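Local coordinates for mandelate racemase/muconate lactonizing enzyme-like protein (Roseovarius sp. TM1035, PDB 3RCY) that probably acts as an enolase-superfamily enzyme of the mandelate racemase/muconate lactonizing type, binding magnesium, though its natural substrate is not established, at residues E56-R61 with I92-G97; E64-N67 with E72-F75; R77-G82 with T265-A270; D241-M246 with L273-A278; P283-A288 with W292-V297. All blocks are in the same frame, centred on the assembly; numbering follows the deposited sequence.

Interaction 1: E56-R61 with I92-G97; sequences EDVFAR and IGAFSG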
# COMPACT_ATOMS: atom_id res chain seq x y z
N GLU A 56 -6.96 -3.81 45.08
CA GLU A 56 -8.15 -3.84 45.94
C GLU A 56 -9.37 -3.22 45.26
O GLU A 56 -10.47 -3.77 45.34
CB GLU A 56 -7.86 -3.16 47.30
CG GLU A 56 -6.98 -3.99 48.24
CD GLU A 56 -6.52 -3.23 49.48
OE1 GLU A 56 -6.85 -2.03 49.62
OE2 GLU A 56 -5.81 -3.83 50.33
N ASP A 57 -9.17 -2.09 44.57
CA ASP A 57 -10.24 -1.43 43.82
C ASP A 57 -10.79 -2.33 42.72
O ASP A 57 -12.00 -2.59 42.67
CB ASP A 57 -9.75 -0.11 43.22
CG ASP A 57 -10.86 0.68 42.55
OD1 ASP A 57 -11.38 0.23 41.51
OD2 ASP A 57 -11.22 1.76 43.06
N VAL A 58 -9.91 -2.79 41.84
CA VAL A 58 -10.28 -3.68 40.73
C VAL A 58 -11.07 -4.90 41.22
O VAL A 58 -12.14 -5.23 40.69
CB VAL A 58 -9.02 -4.13 39.93
CG1 VAL A 58 -9.36 -5.25 38.95
CG2 VAL A 58 -8.40 -2.92 39.19
N PHE A 59 -10.53 -5.58 42.24
CA PHE A 59 -11.21 -6.74 42.80
C PHE A 59 -12.59 -6.39 43.38
O PHE A 59 -13.57 -7.03 43.03
CB PHE A 59 -10.36 -7.45 43.86
CG PHE A 59 -11.07 -8.61 44.51
CD1 PHE A 59 -11.24 -9.81 43.82
CD2 PHE A 59 -11.58 -8.50 45.80
CE1 PHE A 59 -11.90 -10.89 44.42
CE2 PHE A 59 -12.24 -9.57 46.41
CZ PHE A 59 -12.39 -10.78 45.70
N ALA A 60 -12.65 -5.37 44.24
CA ALA A 60 -13.92 -5.04 44.91
C ALA A 60 -14.97 -4.58 43.90
O ALA A 60 -16.14 -4.93 44.03
CB ALA A 60 -13.71 -3.98 46.01
N ARG A 61 -14.54 -3.82 42.91
CA ARG A 61 -15.45 -3.19 41.95
C ARG A 61 -15.98 -4.17 40.89
O ARG A 61 -17.16 -4.12 40.53
CB ARG A 61 -14.76 -1.99 41.28
CG ARG A 61 -15.70 -1.02 40.57
CD ARG A 61 -14.96 0.22 40.06
NE ARG A 61 -14.26 0.95 41.13
CZ ARG A 61 -14.84 1.80 41.98
NH1 ARG A 61 -16.14 2.07 41.90
NH2 ARG A 61 -14.11 2.39 42.91
N ILE A 92 -4.95 -3.22 34.25
CA ILE A 92 -4.93 -4.56 33.65
C ILE A 92 -3.84 -5.42 34.32
O ILE A 92 -4.01 -6.64 34.47
CB ILE A 92 -4.80 -4.51 32.11
CG1 ILE A 92 -6.02 -3.81 31.48
CG2 ILE A 92 -4.63 -5.89 31.51
CD1 ILE A 92 -7.37 -4.51 31.69
N GLY A 93 -2.75 -4.79 34.75
CA GLY A 93 -1.76 -5.47 35.60
C GLY A 93 -2.41 -6.03 36.86
O GLY A 93 -2.17 -7.19 37.25
N ALA A 94 -3.24 -5.21 37.49
CA ALA A 94 -4.02 -5.63 38.65
C ALA A 94 -4.94 -6.80 38.30
O ALA A 94 -4.88 -7.86 38.93
CB ALA A 94 -4.82 -4.46 39.24
N PHE A 95 -5.78 -6.61 37.28
CA PHE A 95 -6.68 -7.68 36.84
C PHE A 95 -5.96 -9.00 36.53
O PHE A 95 -6.45 -10.07 36.91
CB PHE A 95 -7.51 -7.28 35.61
CG PHE A 95 -8.34 -8.42 35.06
CD1 PHE A 95 -9.45 -8.89 35.76
CD2 PHE A 95 -7.98 -9.05 33.87
CE1 PHE A 95 -10.21 -9.97 35.26
CE2 PHE A 95 -8.73 -10.12 33.37
CZ PHE A 95 -9.85 -10.58 34.08
N SER A 96 -4.84 -8.93 35.82
CA SER A 96 -4.15 -10.15 35.33
C SER A 96 -3.80 -11.13 36.45
O SER A 96 -4.03 -12.34 36.33
CB SER A 96 -2.89 -9.79 34.55
OG SER A 96 -3.17 -8.92 33.46
N GLY A 97 -3.22 -10.60 37.53
CA GLY A 97 -2.89 -11.40 38.69
C GLY A 97 -4.12 -12.05 39.31
O GLY A 97 -4.08 -13.21 39.69

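Interaction 2: E64-N67 with E72-F75; sequences EGEN and ELMF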
# COMPACT_ATOMS: atom_id res chain seq x y z
N GLU A 64 -15.36 -9.19 43.05
CA GLU A 64 -15.92 -9.69 44.30
C GLU A 64 -17.40 -10.03 44.11
O GLU A 64 -18.17 -9.23 43.58
CB GLU A 64 -15.74 -8.67 45.43
CG GLU A 64 -16.08 -9.20 46.82
CD GLU A 64 -15.95 -8.13 47.91
OE1 GLU A 64 -15.40 -7.03 47.63
OE2 GLU A 64 -16.39 -8.39 49.05
N GLY A 65 -17.77 -11.24 44.53
CA GLY A 65 -19.14 -11.73 44.39
C GLY A 65 -19.44 -12.39 43.05
O GLY A 65 -20.55 -12.90 42.84
N GLU A 66 -18.47 -12.38 42.13
CA GLU A 66 -18.65 -12.99 40.80
C GLU A 66 -18.24 -14.46 40.78
O GLU A 66 -17.33 -14.87 41.50
CB GLU A 66 -17.83 -12.23 39.74
CG GLU A 66 -18.17 -12.56 38.28
CD GLU A 66 -19.63 -12.26 37.94
OE1 GLU A 66 -20.08 -11.12 38.18
OE2 GLU A 66 -20.33 -13.18 37.46
N ASN A 67 -18.93 -15.23 39.94
CA ASN A 67 -18.53 -16.60 39.60
C ASN A 67 -17.19 -16.56 38.85
O ASN A 67 -17.08 -15.89 37.83
CB ASN A 67 -19.62 -17.23 38.74
CG ASN A 67 -19.40 -18.72 38.48
OD1 ASN A 67 -18.28 -19.23 38.50
ND2 ASN A 67 -20.49 -19.42 38.22
N GLU A 72 -14.46 -13.86 30.71
CA GLU A 72 -14.71 -12.91 29.63
C GLU A 72 -15.34 -11.64 30.20
O GLU A 72 -14.92 -10.52 29.88
CB GLU A 72 -15.65 -13.49 28.56
CG GLU A 72 -15.10 -14.65 27.75
CD GLU A 72 -14.40 -14.22 26.46
OE1 GLU A 72 -14.32 -13.00 26.16
OE2 GLU A 72 -13.91 -15.12 25.75
N LEU A 73 -16.35 -11.84 31.04
CA LEU A 73 -17.11 -10.74 31.63
C LEU A 73 -16.23 -9.88 32.54
O LEU A 73 -16.24 -8.65 32.44
CB LEU A 73 -18.32 -11.27 32.41
CG LEU A 73 -19.20 -10.22 33.12
CD1 LEU A 73 -19.76 -9.18 32.15
CD2 LEU A 73 -20.33 -10.90 33.88
N MET A 74 -15.46 -10.53 33.41
CA MET A 74 -14.61 -9.79 34.34
C MET A 74 -13.54 -8.99 33.60
O MET A 74 -13.26 -7.85 33.97
CB MET A 74 -14.01 -10.71 35.41
CG MET A 74 -15.09 -11.22 36.38
SD MET A 74 -14.41 -12.05 37.82
CE MET A 74 -14.03 -13.65 37.10
N PHE A 75 -12.97 -9.57 32.54
CA PHE A 75 -12.06 -8.80 31.70
C PHE A 75 -12.75 -7.55 31.13
O PHE A 75 -12.21 -6.44 31.26
CB PHE A 75 -11.42 -9.63 30.58
CG PHE A 75 -10.53 -8.81 29.67
CD1 PHE A 75 -9.20 -8.58 30.01
CD2 PHE A 75 -11.04 -8.24 28.50
CE1 PHE A 75 -8.38 -7.79 29.19
CE2 PHE A 75 -10.24 -7.46 27.68
CZ PHE A 75 -8.90 -7.24 28.02

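Interaction 3: R77-G82 with T265-A270; sequences RVYSSG and TKAEFA. With RIB (alpha-D-ribofuranose), chain L; RIB (alpha-D-ribofuranose), chain M.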
# COMPACT_ATOMS: atom_id res chain seq x y z
N ARG A 77 -15.32 -5.87 32.19
CA ARG A 77 -15.59 -4.91 33.26
C ARG A 77 -14.36 -4.06 33.58
O ARG A 77 -14.46 -2.85 33.64
CB ARG A 77 -16.03 -5.64 34.53
CG ARG A 77 -17.44 -6.15 34.52
CD ARG A 77 -17.70 -6.91 35.81
NE ARG A 77 -19.06 -7.42 35.90
CZ ARG A 77 -19.44 -8.42 36.70
NH1 ARG A 77 -18.55 -9.05 37.47
NH2 ARG A 77 -20.71 -8.81 36.71
N VAL A 78 -13.22 -4.71 33.79
CA VAL A 78 -12.00 -3.99 34.17
C VAL A 78 -11.47 -3.17 32.98
O VAL A 78 -11.10 -2.01 33.14
CB VAL A 78 -10.89 -4.94 34.71
CG1 VAL A 78 -9.66 -4.14 35.14
CG2 VAL A 78 -11.42 -5.75 35.89
N TYR A 79 -11.47 -3.79 31.80
CA TYR A 79 -11.04 -3.14 30.57
C TYR A 79 -11.82 -1.86 30.27
O TYR A 79 -11.26 -0.89 29.76
CB TYR A 79 -11.17 -4.12 29.40
CG TYR A 79 -10.59 -3.65 28.09
CD1 TYR A 79 -9.21 -3.55 27.90
CD2 TYR A 79 -11.42 -3.36 27.01
CE1 TYR A 79 -8.67 -3.14 26.69
CE2 TYR A 79 -10.89 -2.95 25.78
CZ TYR A 79 -9.51 -2.86 25.64
OH TYR A 79 -8.97 -2.47 24.44
N SER A 80 -13.11 -1.88 30.62
CA SER A 80 -14.03 -0.77 30.34
C SER A 80 -14.16 0.22 31.50
O SER A 80 -14.80 1.28 31.36
CB SER A 80 -15.42 -1.32 30.00
OG SER A 80 -15.36 -2.26 28.94
N SER A 81 -13.56 -0.13 32.64
CA SER A 81 -13.75 0.59 33.89
C SER A 81 -13.62 2.10 33.77
O SER A 81 -12.61 2.62 33.27
CB SER A 81 -12.79 0.06 34.96
OG SER A 81 -13.14 0.54 36.25
N GLY A 82 -14.64 2.81 34.25
CA GLY A 82 -14.63 4.27 34.31
C GLY A 82 -14.70 4.95 32.95
O GLY A 82 -14.16 6.04 32.79
N THR A 265 -2.92 -6.63 26.66
CA THR A 265 -4.17 -7.03 25.96
C THR A 265 -3.97 -7.29 24.47
O THR A 265 -3.01 -6.82 23.86
CB THR A 265 -5.37 -6.03 26.11
OG1 THR A 265 -5.25 -4.99 25.14
CG2 THR A 265 -5.51 -5.45 27.53
N LYS A 266 -4.91 -8.04 23.90
CA LYS A 266 -4.93 -8.31 22.47
C LYS A 266 -5.02 -7.03 21.62
O LYS A 266 -4.58 -7.04 20.48
CB LYS A 266 -6.09 -9.26 22.12
CG LYS A 266 -7.49 -8.69 22.39
CD LYS A 266 -8.52 -9.81 22.50
CE LYS A 266 -9.86 -9.31 23.06
NZ LYS A 266 -9.78 -8.78 24.47
N ALA A 267 -5.57 -5.95 22.17
CA ALA A 267 -5.64 -4.67 21.44
C ALA A 267 -4.25 -4.13 21.09
O ALA A 267 -4.11 -3.36 20.15
CB ALA A 267 -6.43 -3.61 22.23
N GLU A 268 -3.22 -4.55 21.84
CA GLU A 268 -1.84 -4.14 21.55
C GLU A 268 -1.06 -5.20 20.80
O GLU A 268 -0.21 -4.87 19.98
CB GLU A 268 -1.12 -3.73 22.84
CG GLU A 268 -1.62 -2.39 23.37
CD GLU A 268 -0.89 -1.90 24.62
OE1 GLU A 268 0.10 -2.51 25.07
OE2 GLU A 268 -1.33 -0.85 25.15
N PHE A 269 -1.34 -6.47 21.08
CA PHE A 269 -0.63 -7.55 20.38
C PHE A 269 -1.07 -7.70 18.93
O PHE A 269 -0.25 -8.02 18.07
CB PHE A 269 -0.74 -8.86 21.14
CG PHE A 269 0.21 -8.96 22.30
CD1 PHE A 269 1.55 -9.27 22.09
CD2 PHE A 269 -0.23 -8.68 23.60
CE1 PHE A 269 2.45 -9.32 23.17
CE2 PHE A 269 0.65 -8.73 24.68
CZ PHE A 269 2.00 -9.05 24.46
N ALA A 270 -2.35 -7.45 18.66
CA ALA A 270 -2.87 -7.58 17.30
C ALA A 270 -2.14 -6.69 16.27
O ALA A 270 -1.73 -7.20 15.23
CB ALA A 270 -4.39 -7.32 17.27
O5 RIB L . -4.91 -0.82 21.16
C5 RIB L . -3.84 -0.14 20.49
C4 RIB L . -3.63 1.19 21.19
O4 RIB L . -4.04 2.25 20.32
C3 RIB L . -4.48 1.26 22.44
O3 RIB L . -3.62 1.33 23.59
C2 RIB L . -5.38 2.47 22.25
O2 RIB L . -5.30 3.37 23.35
C1 RIB L . -4.88 3.18 21.00
O1 RIB L . -5.96 3.61 20.14
O5 RIB M . 1.29 4.03 21.43
C5 RIB M . 0.83 2.90 20.68
C4 RIB M . 0.82 1.69 21.60
O4 RIB M . 1.05 0.50 20.86
C3 RIB M . 1.95 1.77 22.61
O3 RIB M . 1.47 2.26 23.85
C2 RIB M . 2.40 0.35 22.80
O2 RIB M . 1.82 -0.19 23.98
C1 RIB M . 1.88 -0.40 21.59
O1 RIB M . 2.98 -0.85 20.79

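Interaction 4: D241-M246 with L273-A278; sequences DNVGAM and LREGAA. With RIB (alpha-D-ribofuranose), chain M.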
# COMPACT_ATOMS: atom_id res chain seq x y z
N ASP A 241 6.59 1.67 22.40
CA ASP A 241 5.53 2.65 22.14
C ASP A 241 5.38 3.04 20.67
O ASP A 241 4.81 4.09 20.35
CB ASP A 241 5.75 3.91 22.99
CG ASP A 241 7.10 4.60 22.72
OD1 ASP A 241 7.92 4.10 21.91
OD2 ASP A 241 7.34 5.66 23.34
N ASN A 242 5.88 2.19 19.77
CA ASN A 242 5.91 2.51 18.35
C ASN A 242 5.99 1.26 17.50
O ASN A 242 7.08 0.76 17.21
CB ASN A 242 7.10 3.43 18.04
CG ASN A 242 6.99 4.07 16.66
OD1 ASN A 242 6.40 3.49 15.76
ND2 ASN A 242 7.57 5.26 16.50
N VAL A 243 4.82 0.75 17.11
CA VAL A 243 4.73 -0.49 16.34
C VAL A 243 5.40 -0.31 14.97
O VAL A 243 6.11 -1.20 14.51
CB VAL A 243 3.26 -0.95 16.16
CG1 VAL A 243 3.19 -2.24 15.35
CG2 VAL A 243 2.60 -1.15 17.51
N GLY A 244 5.17 0.84 14.34
CA GLY A 244 5.77 1.13 13.03
C GLY A 244 7.29 1.09 13.04
O GLY A 244 7.92 0.57 12.11
N ALA A 245 7.89 1.63 14.10
CA ALA A 245 9.34 1.64 14.24
C ALA A 245 9.89 0.23 14.37
O ALA A 245 10.92 -0.09 13.80
CB ALA A 245 9.78 2.51 15.42
N MET A 246 9.19 -0.62 15.12
CA MET A 246 9.66 -1.99 15.30
C MET A 246 9.56 -2.81 14.02
O MET A 246 10.44 -3.63 13.73
CB MET A 246 8.95 -2.69 16.46
CG MET A 246 9.65 -3.99 16.86
SD MET A 246 8.91 -4.80 18.27
CE MET A 246 9.55 -3.75 19.60
N LEU A 273 1.40 -7.97 15.32
CA LEU A 273 1.32 -9.02 14.31
C LEU A 273 0.96 -8.45 12.94
O LEU A 273 1.67 -8.68 11.95
CB LEU A 273 0.32 -10.10 14.73
CG LEU A 273 0.66 -10.98 15.95
CD1 LEU A 273 -0.58 -11.76 16.44
CD2 LEU A 273 1.84 -11.94 15.67
N ARG A 274 -0.12 -7.69 12.89
CA ARG A 274 -0.65 -7.17 11.63
C ARG A 274 0.39 -6.32 10.87
O ARG A 274 0.45 -6.37 9.64
CB ARG A 274 -1.92 -6.35 11.90
CG ARG A 274 -2.78 -6.07 10.67
CD ARG A 274 -3.93 -5.16 11.05
NE ARG A 274 -4.89 -5.81 11.94
CZ ARG A 274 -5.43 -5.25 13.01
NH1 ARG A 274 -6.30 -5.94 13.75
NH2 ARG A 274 -5.10 -4.02 13.38
N GLU A 275 1.19 -5.55 11.60
CA GLU A 275 2.21 -4.72 10.97
C GLU A 275 3.55 -5.44 10.72
O GLU A 275 4.47 -4.88 10.13
CB GLU A 275 2.43 -3.41 11.76
CG GLU A 275 1.17 -2.55 11.94
CD GLU A 275 0.46 -2.21 10.63
OE1 GLU A 275 1.13 -1.83 9.64
OE2 GLU A 275 -0.79 -2.33 10.59
N GLY A 276 3.65 -6.69 11.17
CA GLY A 276 4.89 -7.46 11.02
C GLY A 276 6.02 -6.96 11.90
O GLY A 276 7.20 -7.09 11.55
N ALA A 277 5.67 -6.38 13.05
CA ALA A 277 6.66 -5.82 13.97
C ALA A 277 7.44 -6.89 14.74
O ALA A 277 8.60 -6.67 15.11
CB ALA A 277 6.01 -4.85 14.93
N ALA A 278 6.79 -8.02 14.98
CA ALA A 278 7.43 -9.13 15.67
C ALA A 278 6.91 -10.48 15.21
O ALA A 278 5.72 -10.63 14.88
CB ALA A 278 7.27 -9.00 17.19
O5 RIB M . 1.29 4.03 21.43
C5 RIB M . 0.83 2.90 20.68
C4 RIB M . 0.82 1.69 21.60
O4 RIB M . 1.05 0.50 20.86
C3 RIB M . 1.95 1.77 22.61
O3 RIB M . 1.47 2.26 23.85
C2 RIB M . 2.40 0.35 22.80
O2 RIB M . 1.82 -0.19 23.98
C1 RIB M . 1.88 -0.40 21.59
O1 RIB M . 2.98 -0.85 20.79

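Interaction 5: P283-A288 with W292-V297; sequences PALGRA and WEMKKV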
# COMPACT_ATOMS: atom_id res chain seq x y z
N PRO A 283 4.35 -11.98 25.98
CA PRO A 283 3.58 -11.27 27.00
C PRO A 283 4.00 -11.72 28.39
O PRO A 283 4.41 -12.88 28.58
CB PRO A 283 2.15 -11.71 26.73
CG PRO A 283 2.30 -13.13 26.19
CD PRO A 283 3.57 -13.07 25.35
N ALA A 284 3.93 -10.80 29.33
CA ALA A 284 3.96 -11.17 30.74
C ALA A 284 2.50 -11.36 31.14
O ALA A 284 1.74 -10.39 31.18
CB ALA A 284 4.62 -10.06 31.57
N LEU A 285 2.11 -12.60 31.43
CA LEU A 285 0.71 -12.92 31.75
C LEU A 285 0.15 -12.12 32.93
O LEU A 285 -1.04 -11.81 32.96
CB LEU A 285 0.52 -14.42 31.98
CG LEU A 285 0.20 -15.25 30.72
CD1 LEU A 285 1.35 -15.21 29.70
CD2 LEU A 285 -0.11 -16.69 31.08
N GLY A 286 1.03 -11.79 33.88
CA GLY A 286 0.65 -10.94 35.03
C GLY A 286 0.46 -9.48 34.67
O GLY A 286 0.02 -8.68 35.50
N ARG A 287 0.79 -9.12 33.43
CA ARG A 287 0.59 -7.77 32.93
C ARG A 287 -0.46 -7.71 31.83
O ARG A 287 -1.27 -6.79 31.78
CB ARG A 287 1.91 -7.20 32.38
CG ARG A 287 1.72 -6.01 31.43
CD ARG A 287 3.04 -5.34 31.11
NE ARG A 287 3.46 -4.42 32.17
CZ ARG A 287 4.72 -4.12 32.45
NH1 ARG A 287 5.71 -4.69 31.77
NH2 ARG A 287 5.00 -3.24 33.40
N ALA A 288 -0.43 -8.70 30.93
CA ALA A 288 -1.05 -8.56 29.62
C ALA A 288 -2.54 -8.86 29.57
O ALA A 288 -3.15 -8.76 28.51
CB ALA A 288 -0.28 -9.39 28.56
N TRP A 292 -6.49 -16.29 29.84
CA TRP A 292 -7.51 -16.36 28.78
C TRP A 292 -7.27 -15.33 27.69
O TRP A 292 -7.33 -15.65 26.51
CB TRP A 292 -8.91 -16.17 29.38
CG TRP A 292 -10.06 -16.61 28.49
CD1 TRP A 292 -10.99 -15.80 27.90
CD2 TRP A 292 -10.39 -17.95 28.11
NE1 TRP A 292 -11.88 -16.57 27.17
CE2 TRP A 292 -11.54 -17.89 27.29
CE3 TRP A 292 -9.83 -19.21 28.40
CZ2 TRP A 292 -12.14 -19.03 26.75
CZ3 TRP A 292 -10.43 -20.35 27.86
CH2 TRP A 292 -11.58 -20.25 27.04
N GLU A 293 -6.99 -14.09 28.08
CA GLU A 293 -6.66 -13.02 27.13
C GLU A 293 -5.45 -13.42 26.28
O GLU A 293 -5.43 -13.22 25.06
CB GLU A 293 -6.44 -11.69 27.87
CG GLU A 293 -6.03 -10.51 27.00
CD GLU A 293 -7.16 -9.92 26.18
OE1 GLU A 293 -8.29 -10.46 26.17
OE2 GLU A 293 -6.91 -8.88 25.54
N MET A 294 -4.45 -14.03 26.91
CA MET A 294 -3.27 -14.50 26.18
C MET A 294 -3.53 -15.71 25.28
O MET A 294 -2.82 -15.90 24.29
CB MET A 294 -2.07 -14.70 27.11
CG MET A 294 -1.46 -13.37 27.61
SD MET A 294 -1.12 -12.20 26.27
CE MET A 294 -2.59 -11.17 26.26
N LYS A 295 -4.54 -16.52 25.61
CA LYS A 295 -5.01 -17.57 24.69
C LYS A 295 -5.57 -16.96 23.41
O LYS A 295 -5.35 -17.48 22.30
CB LYS A 295 -6.06 -18.48 25.36
CG LYS A 295 -5.50 -19.53 26.34
CD LYS A 295 -4.77 -20.70 25.63
CE LYS A 295 -5.74 -21.65 24.92
NZ LYS A 295 -5.03 -22.90 24.45
N LYS A 296 -6.28 -15.85 23.55
CA LYS A 296 -6.77 -15.10 22.40
C LYS A 296 -5.60 -14.63 21.53
O LYS A 296 -5.62 -14.79 20.31
CB LYS A 296 -7.64 -13.92 22.85
CG LYS A 296 -8.94 -14.34 23.56
CD LYS A 296 -9.88 -13.15 23.79
CE LYS A 296 -11.24 -13.59 24.33
NZ LYS A 296 -12.08 -12.41 24.77
N VAL A 297 -4.56 -14.10 22.18
CA VAL A 297 -3.36 -13.64 21.46
C VAL A 297 -2.62 -14.79 20.79
O VAL A 297 -2.17 -14.65 19.65
CB VAL A 297 -2.43 -12.80 22.38
CG1 VAL A 297 -1.11 -12.48 21.69
CG2 VAL A 297 -3.12 -11.51 22.77

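Interaction 1: E56-R61 with I92-G97
Val58 meets two residues of the segment 92-97, Ala94 and Phe95, and both meetings are apolar. At Ala94 the methyl CB faces the other helix and lies 3.9 Å from Val58 CG2. Phe95 follows. Its backbone N is 4.2 Å from Val58 CG1, and its CB is 4.3 Å from the same methyl. The Val58 branches are thus divided between neighbours: CG1, anti to the backbone N (chi1 169°), goes to Phe95, and CG2 goes to Ala94. The Phe95 ring leads away from the segment 56-61 and packs on Met74 and Val78 of helix 71-80. Ser96 comes next. Its backbone N and its hydroxyl OG both bond to the carbonyl O of Ile92, one turn back. The two donors come from opposite faces of the carbonyl plane, with Ser96 OG 2.6 Å from Ile92 O and lying above that plane. On the segment 56-61, part of helix 48-63, Arg61 grips Asp57 side-on, with NE 3.0 Å from Asp57 OD1 and NH2 3.0 Å from Asp57 OD2. Both bonds are nearly straight. Arg61 NH1 also binds Thr383 O of the second subunit, and Asp57 OD2 accepts from Gly47 N there. The buried seam joins helices 48-63 and 89-110 in the helical part of the N-terminal capping domain of the enolase superfamily.

Interaction 2: E64-N67 with E72-F75
Glu66 and Met74 slide past each other in opposite directions, and the thioether carries most of the contact. Met74 CB leaves the helix toward the loop 64-67. CG is set anti to the carbonyl carbon (chi1 -69°) and comes 3.9 Å from Glu66 CG. The sulfur SD is next. It lies 3.8 Å from Glu66 CG and 3.9 Å from Glu66 CB, so it rests against the aliphatic part of the glutamate. A bend at chi3 then turns the methyl CE to the next residue, where it stands 3.9 Å from Asn67 O. Leu73 adds a looser touch, its CD2 being 4.2 Å from Glu66 OE2. The Glu66 carboxylate finds its polar partners outside the two segments: OE1 makes a salt bridge with Arg77 NH1 and OE2 accepts from Asn70 ND2. These bonds hold the charged end while its methylene groups pack on sulfur. Asn67 OD1 likewise accepts from Glu69 N. An alanine at Met74 lacks CG, SD and CE, which would probably open a gap beside the Glu66 methylenes and Asn67 O and leave the glutamate chain less well supported. Met74 also packs on Met63, Phe95 and Cys102. The contact folds the loop after helix 48-63 back onto the following helix 71-80, in the N-terminal capping domain of this enolase-superfamily protein.

Interaction 3: R77-G82 with T265-A270
Tyr79 sits in the last turn of helix 71-80, and Thr265 stands just before helix 266-274. Their CA atoms are 9.1 Å apart, the closest pair of the two backbones, so side chains bridge the distance. This is a junction between the N-terminal capping domain and the barrel domain of the enolase superfamily. Thr265 is the N-cap of its helix. Its OG1 accepts weakly from Ala267 N, and its carbonyl O takes the N-H groups of Glu268 and Phe269. Tyr79 has CG anti to the backbone N (chi1 -172°), which sends the ring across to the second helix. The Tyr79 and Thr265 side chains cross at about a right angle, with Tyr79 CE1 4.0 Å from Thr265 CG2. At the end of the ring, Tyr79 OH lies 3.6 Å from Ala267 CB. That hydroxyl is hydrogen-bonded to Asp241 OD2 of the second subunit, so the tyrosine hydroxyl also takes part in the subunit interface. Phe75 meets the Tyr79 ring with the planes at about 20°. Two ribofuranose molecules lie by the helix start. Glu268 OE2 makes a salt bridge with Arg86 NH2 of the second subunit, while Glu268 OE1 receives a weak hydrogen bond from O2 of the ribofuranose of chain M, 3.1 Å away. The ribofuranose of chain L donates from its O5 to Ala267 O, 2.8 Å away.

Interaction 4: D241-M246 with L273-A278
Val243 has CG1 anti to the backbone N (chi1 -180°), and this methyl reaches Glu275 and Ala277. Met246, one turn later, also has CG anti to the backbone N (chi1 -167°), which lays its chain along Ala277. Val243 CG1 is 3.9 Å from Glu275 CB and also 3.9 Å from Ala277 CB. The Val243 and Glu275 side chains cross at about a right angle, and the Glu275 carboxylate leads away from the helix start. Ala277 CB points into the first turn of helix 243-252, where it meets Val243 O at 3.7 Å and Met246 CB at 4.0 Å. The contact joins successive helices of the barrel domain of the enolase superfamily: the start of helix 243-252 meets the turn after helix 266-274. Gly276 ends that helix in a Schellman motif, with positive phi. Asn242 is the N-cap of helix 243-252, its OD1 accepting from Ala245 N at 2.9 Å, with the donor well above the plane of the Asn242 side-chain carbonyl. Met246 CG covers Ala277 O at 3.4 Å, and this buried carbonyl O has no hydrogen-bonding partner in the model. The other Val243 methyl, CG2, faces the ribofuranose of chain M and lies 3.3 Å from its O1.

Interaction 5: P283-A288 with W292-V297
Met294 is the hub of this contact, and its chain runs past Pro283 and Leu285 in the opposite direction to each. Bends at chi2 (-50°) and chi3 (96°) fold the thioether so that three successive atoms meet three residues. Met294 CG lies 4.0 Å from Leu285 CD1. The sulfur comes next to the proline ring, with Met294 SD 3.3 Å from Pro283 CB, a tight fit. The methyl turns to Ala288, where Met294 CE is 3.7 Å from Ala288 CB and 3.3 Å from Ala288 O. Glu293 approaches the same carbonyl, its CG 3.7 Å from Ala288 O. Its carboxylate has another task, the salt bridge from OE1 to Lys266 NZ. An alanine in place of Met294 removes CG, SD and CE, which would probably leave a gap between Pro283, Leu285 and Ala288. All of the touching residues are buried. Pro283 follows strand 280-281 of the barrel, Leu285 and Ala288 lie in a short, weakly bonded helical turn, and Met294 belongs to helix 290-302. Phe325 of helix 316-327 packs on both Leu285 and Met294, while Phe269 of helix 266-274 and Met308 of strand 307-308 touch Pro283.

Overall arrangement
Interactions 1, 3 and 5 are buried, whereas interactions 2 and 4 are partly buried. Interactions 1 and 2 lie in the N-terminal domain and interactions 4 and 5 in the barrel domain; interaction 3 spans the two. Helix 71-80 serves interactions 2 and 3, and helix 266-274 serves interactions 3 and 4. All five contacts are carried by van der Waals touches, but their borders differ. Interaction 5 lies nearest the chain centre, about 10 Å between centres, yet its outer face meets the third subunit. Salt bridges join interactions 2 with 3, 3 with 5, and 2 with 5, the last through Glu72 and Lys296. Interaction 4 touches none of interactions 1, 2 and 5; it meets interaction 3 through adjoining sequence and a shared ribofuranose.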